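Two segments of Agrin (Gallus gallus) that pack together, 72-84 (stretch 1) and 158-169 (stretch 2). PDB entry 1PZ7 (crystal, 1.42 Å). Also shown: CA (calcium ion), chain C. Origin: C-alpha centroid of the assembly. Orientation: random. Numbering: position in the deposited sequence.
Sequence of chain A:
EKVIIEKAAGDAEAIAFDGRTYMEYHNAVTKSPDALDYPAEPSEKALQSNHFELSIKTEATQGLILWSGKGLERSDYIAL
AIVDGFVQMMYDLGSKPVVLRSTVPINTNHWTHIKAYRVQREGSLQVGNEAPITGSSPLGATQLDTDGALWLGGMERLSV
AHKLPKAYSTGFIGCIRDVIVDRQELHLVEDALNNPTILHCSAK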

# COMPACT_ATOMS: atom_id res chain seq x y z
N LEU A 72 0.04 14.13 5.08
CA LEU A 72 0.26 15.16 6.07
C LEU A 72 0.02 14.56 7.45
O LEU A 72 -0.62 13.52 7.57
CB LEU A 72 -0.66 16.36 5.82
CG LEU A 72 -0.44 17.05 4.48
CD1 LEU A 72 -1.49 18.12 4.26
CD2 LEU A 72 0.96 17.64 4.41
N GLU A 73 0.55 15.20 8.49
CA GLU A 73 0.40 14.66 9.84
C GLU A 73 -1.06 14.42 10.24
O GLU A 73 -1.37 13.45 10.92
CB GLU A 73 1.08 15.57 10.86
CG GLU A 73 2.59 15.40 10.88
CD GLU A 73 3.27 16.26 11.92
OE1 GLU A 73 2.68 16.49 13.00
OE2 GLU A 73 4.41 16.70 11.66
N ARG A 74 -1.96 15.29 9.79
CA ARG A 74 -3.37 15.17 10.13
C ARG A 74 -4.13 14.20 9.23
O ARG A 74 -5.27 13.85 9.53
CB ARG A 74 -4.05 16.52 10.03
CG ARG A 74 -4.21 17.02 8.59
CD ARG A 74 -4.95 18.34 8.48
NE ARG A 74 -5.09 18.78 7.10
CZ ARG A 74 -4.13 19.39 6.40
NH1 ARG A 74 -2.95 19.63 6.95
NH2 ARG A 74 -4.36 19.76 5.15
N SER A 75 -3.49 13.77 8.15
CA SER A 75 -4.19 13.03 7.11
C SER A 75 -4.64 11.61 7.42
O SER A 75 -3.97 10.87 8.15
CB SER A 75 -3.31 12.97 5.86
OG SER A 75 -3.04 14.27 5.37
N ASP A 76 -5.77 11.24 6.84
CA ASP A 76 -6.24 9.87 6.84
C ASP A 76 -5.24 9.08 6.02
O ASP A 76 -4.51 9.64 5.21
CB ASP A 76 -7.59 9.74 6.15
CG ASP A 76 -8.73 10.34 6.93
OD1 ASP A 76 -9.85 10.35 6.39
OD2 ASP A 76 -8.60 10.82 8.08
N TYR A 77 -5.23 7.77 6.19
CA TYR A 77 -4.35 6.93 5.40
C TYR A 77 -4.80 5.49 5.45
O TYR A 77 -5.52 5.08 6.35
CB TYR A 77 -2.91 7.00 5.92
CG TYR A 77 -2.79 6.59 7.37
CD1 TYR A 77 -2.53 5.26 7.71
CD2 TYR A 77 -2.96 7.50 8.39
CE1 TYR A 77 -2.43 4.87 9.03
CE2 TYR A 77 -2.87 7.13 9.70
CZ TYR A 77 -2.61 5.81 10.02
OH TYR A 77 -2.52 5.45 11.35
N ILE A 78 -4.38 4.74 4.44
CA ILE A 78 -4.50 3.29 4.44
C ILE A 78 -3.16 2.83 3.88
O ILE A 78 -2.68 3.37 2.88
CB ILE A 78 -5.72 2.77 3.65
CG1 ILE A 78 -5.82 1.25 3.75
CG2 ILE A 78 -5.67 3.19 2.19
CD1 ILE A 78 -7.19 0.72 3.39
N ALA A 79 -2.53 1.88 4.55
CA ALA A 79 -1.21 1.45 4.15
C ALA A 79 -1.01 -0.04 4.33
O ALA A 79 -1.66 -0.66 5.18
CB ALA A 79 -0.17 2.20 4.96
N LEU A 80 -0.12 -0.60 3.52
CA LEU A 80 0.32 -1.98 3.63
C LEU A 80 1.80 -1.94 3.97
O LEU A 80 2.56 -1.17 3.38
CB LEU A 80 0.13 -2.73 2.31
CG LEU A 80 -1.31 -2.83 1.82
CD1 LEU A 80 -1.38 -3.53 0.48
CD2 LEU A 80 -2.16 -3.55 2.86
N ALA A 81 2.22 -2.76 4.92
CA ALA A 81 3.61 -2.79 5.33
C ALA A 81 3.96 -4.17 5.82
O ALA A 81 3.09 -4.92 6.25
CB ALA A 81 3.85 -1.78 6.44
N ILE A 82 5.24 -4.50 5.76
CA ILE A 82 5.74 -5.73 6.35
C ILE A 82 6.21 -5.32 7.73
O ILE A 82 7.08 -4.46 7.84
CB ILE A 82 6.90 -6.31 5.53
CG1 ILE A 82 6.46 -6.59 4.09
CG2 ILE A 82 7.42 -7.58 6.19
CD1 ILE A 82 7.61 -7.01 3.17
N VAL A 83 5.61 -5.89 8.76
CA VAL A 83 5.97 -5.55 10.13
C VAL A 83 6.32 -6.84 10.84
O VAL A 83 5.48 -7.72 11.00
CB VAL A 83 4.81 -4.86 10.87
CG1 VAL A 83 5.18 -4.61 12.32
CG2 VAL A 83 4.44 -3.56 10.16
N ASP A 84 7.57 -6.95 11.27
CA ASP A 84 8.05 -8.15 11.94
C ASP A 84 7.76 -9.41 11.13
O ASP A 84 7.37 -10.44 11.68
CB ASP A 84 7.45 -8.26 13.35
CG ASP A 84 7.85 -7.11 14.26
OD1 ASP A 84 8.96 -6.57 14.10
OD2 ASP A 84 7.12 -6.70 15.19
N LEU A 158 8.06 11.00 5.62
CA LEU A 158 8.21 9.95 6.63
C LEU A 158 7.80 10.37 8.04
O LEU A 158 7.46 9.52 8.86
CB LEU A 158 9.67 9.48 6.66
CG LEU A 158 10.20 8.89 5.35
CD1 LEU A 158 11.69 8.67 5.45
CD2 LEU A 158 9.47 7.60 5.00
N SER A 159 7.84 11.67 8.32
CA SER A 159 7.47 12.17 9.65
C SER A 159 6.13 11.60 10.06
O SER A 159 5.88 11.36 11.24
CB SER A 159 7.40 13.69 9.66
OG SER A 159 6.18 14.15 9.11
N VAL A 160 5.27 11.39 9.07
CA VAL A 160 3.97 10.78 9.29
C VAL A 160 4.19 9.27 9.36
O VAL A 160 3.63 8.50 8.58
CB VAL A 160 2.99 11.10 8.16
CG1 VAL A 160 1.61 10.63 8.52
CG2 VAL A 160 2.98 12.59 7.87
N ALA A 161 5.03 8.88 10.31
CA ALA A 161 5.37 7.49 10.56
C ALA A 161 6.06 7.41 11.92
O ALA A 161 6.43 6.33 12.38
CB ALA A 161 6.27 6.94 9.47
N HIS A 162 6.26 8.55 12.56
CA HIS A 162 6.86 8.57 13.88
C HIS A 162 5.89 7.92 14.85
O HIS A 162 6.30 7.32 15.84
CB HIS A 162 7.18 10.01 14.30
CG HIS A 162 8.20 10.67 13.43
ND1 HIS A 162 8.58 11.98 13.59
CD2 HIS A 162 8.93 10.19 12.40
CE1 HIS A 162 9.50 12.28 12.69
NE2 HIS A 162 9.73 11.21 11.95
N LYS A 163 4.60 8.04 14.55
CA LYS A 163 3.55 7.47 15.37
C LYS A 163 3.34 5.99 15.09
O LYS A 163 2.46 5.37 15.68
CB LYS A 163 2.24 8.22 15.14
CG LYS A 163 1.60 7.99 13.77
CD LYS A 163 0.32 8.82 13.61
CE LYS A 163 -0.30 8.68 12.24
NZ LYS A 163 -1.49 9.59 12.10
N LEU A 164 4.13 5.42 14.18
CA LEU A 164 3.94 4.03 13.75
C LEU A 164 5.17 3.15 13.95
O LEU A 164 6.26 3.64 14.21
CB LEU A 164 3.58 4.02 12.26
CG LEU A 164 2.36 4.84 11.86
CD1 LEU A 164 2.26 4.92 10.35
CD2 LEU A 164 1.11 4.24 12.43
N PRO A 165 4.98 1.83 13.84
CA PRO A 165 6.11 0.91 13.88
C PRO A 165 7.18 1.32 12.86
O PRO A 165 6.86 1.88 11.81
CB PRO A 165 5.48 -0.43 13.50
CG PRO A 165 4.07 -0.31 13.94
CD PRO A 165 3.70 1.12 13.70
N LYS A 166 8.44 1.03 13.17
CA LYS A 166 9.57 1.43 12.33
C LYS A 166 9.43 1.00 10.88
O LYS A 166 9.96 1.66 9.99
CB LYS A 166 10.88 0.90 12.92
CG LYS A 166 11.54 1.85 13.88
CD LYS A 166 11.97 3.13 13.18
CE LYS A 166 12.61 4.11 14.13
NZ LYS A 166 12.96 5.39 13.45
N ALA A 167 8.72 -0.09 10.64
CA ALA A 167 8.55 -0.59 9.28
C ALA A 167 7.99 0.47 8.34
O ALA A 167 8.32 0.51 7.15
CB ALA A 167 7.63 -1.80 9.28
N TYR A 168 7.13 1.34 8.86
CA TYR A 168 6.50 2.37 8.04
C TYR A 168 7.48 3.45 7.56
O TYR A 168 7.17 4.18 6.61
CB TYR A 168 5.30 2.96 8.77
CG TYR A 168 4.20 1.94 8.92
CD1 TYR A 168 4.20 1.03 9.97
CD2 TYR A 168 3.19 1.84 7.98
CE1 TYR A 168 3.22 0.07 10.09
CE2 TYR A 168 2.20 0.89 8.09
CZ TYR A 168 2.21 0.01 9.15
OH TYR A 168 1.22 -0.94 9.25
N SER A 169 8.65 3.54 8.19
CA SER A 169 9.68 4.50 7.79
C SER A 169 10.82 3.79 7.08
O SER A 169 11.87 4.38 6.82
CB SER A 169 10.23 5.24 9.01
OG SER A 169 9.20 5.88 9.74
CA CA C . -12.08 10.42 7.05
O HOH W 1 -1.69 10.92 9.67
O HOH W 2 -10.81 12.34 8.63
O HOH W 3 -3.23 7.55 13.04
O HOH W 4 0.09 -1.34 7.00
O HOH W 5 -14.32 11.07 7.63

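Stretch 1 opens with a type I beta turn from Leu-72 to Ser-75 and continues as a strand from Tyr-77 to Val-83. Stretch 2 is mostly loop and ends in a 3-10 segment, 166-169. No direct hydrogen bond joins the two. They meet through apolar contacts and three bridging waters, and together bury 555 Å².

The turn at the start of stretch 1 is closed by Ser-75 N donating to Leu-72 O at 2.9 Å. Leu-72 N also donates to Ser-75 OG, at 3.1 Å. Val-160 packs against this turn through its side chain. Its CG2 lies 3.6 Å from Leu-72 C and 3.6 Å from Glu-73 N, so the methyl group rests on backbone. Glu-73 adds its own aliphatic part, with CG 4.1 Å from Val-160 CG2.

The CA-to-CB bond of Lys-163 points toward stretch 1, and chi2 to chi4 are all t, so the chain is extended beyond chi1. Lys-163 NZ is 4.0 Å from Glu-73 O, and water 1, set to one side, bridges them. That water accepts from Lys-163 NZ at 2.8 Å and donates to Glu-73 O at 2.8 Å and to Ser-75 O at 2.7 Å. The ammonium group thus reaches two turn carbonyls through one water.

Asp-76 points away from stretch 2. Its OD1 binds the calcium ion at 2.3 Å, and its OD2 accepts from water 2, a second ligand of the ion, at 2.7 Å.

In the strand, Tyr-77, Ala-79, Ala-81 and Val-83 point toward stretch 2, as the alternation of a strand allows. Tyr-77 CE2 is 3.7 Å from Lys-163 NZ, which approaches the ring obliquely. Water 3 links Tyr-77 OH and Lys-163 NZ, at 2.8 Å from each. Tyr-77 OH also lies 4.0 Å from Leu-164 CD2.

Ala-79 and Ala-81 meet the Tyr-168 ring. Ala-79 CB sits at its edge, 4.1 Å from Tyr-168 CE2. Ala-81 CB lies over one face, 3.8 Å from the centroid of the Tyr-168 ring, in a CH-pi contact. The closest approach is Ala-81 CB to Tyr-168 CE2, at 3.5 Å. Water 4 accepts from Tyr-168 OH at 2.5 Å and donates to Ala-79 O at 2.6 Å, tying the phenol to the strand backbone.

Ile-82 points away, but its backbone still takes part: Ile-82 O is 3.1 Å from Ala-167 CB, a tight contact. Val-83 completes the apolar patch. Its CG2 lies 3.7 Å from Ala-167 CB and 3.8 Å from Tyr-168 CE1, while its CG1 is 4.4 Å from Pro-165 CB.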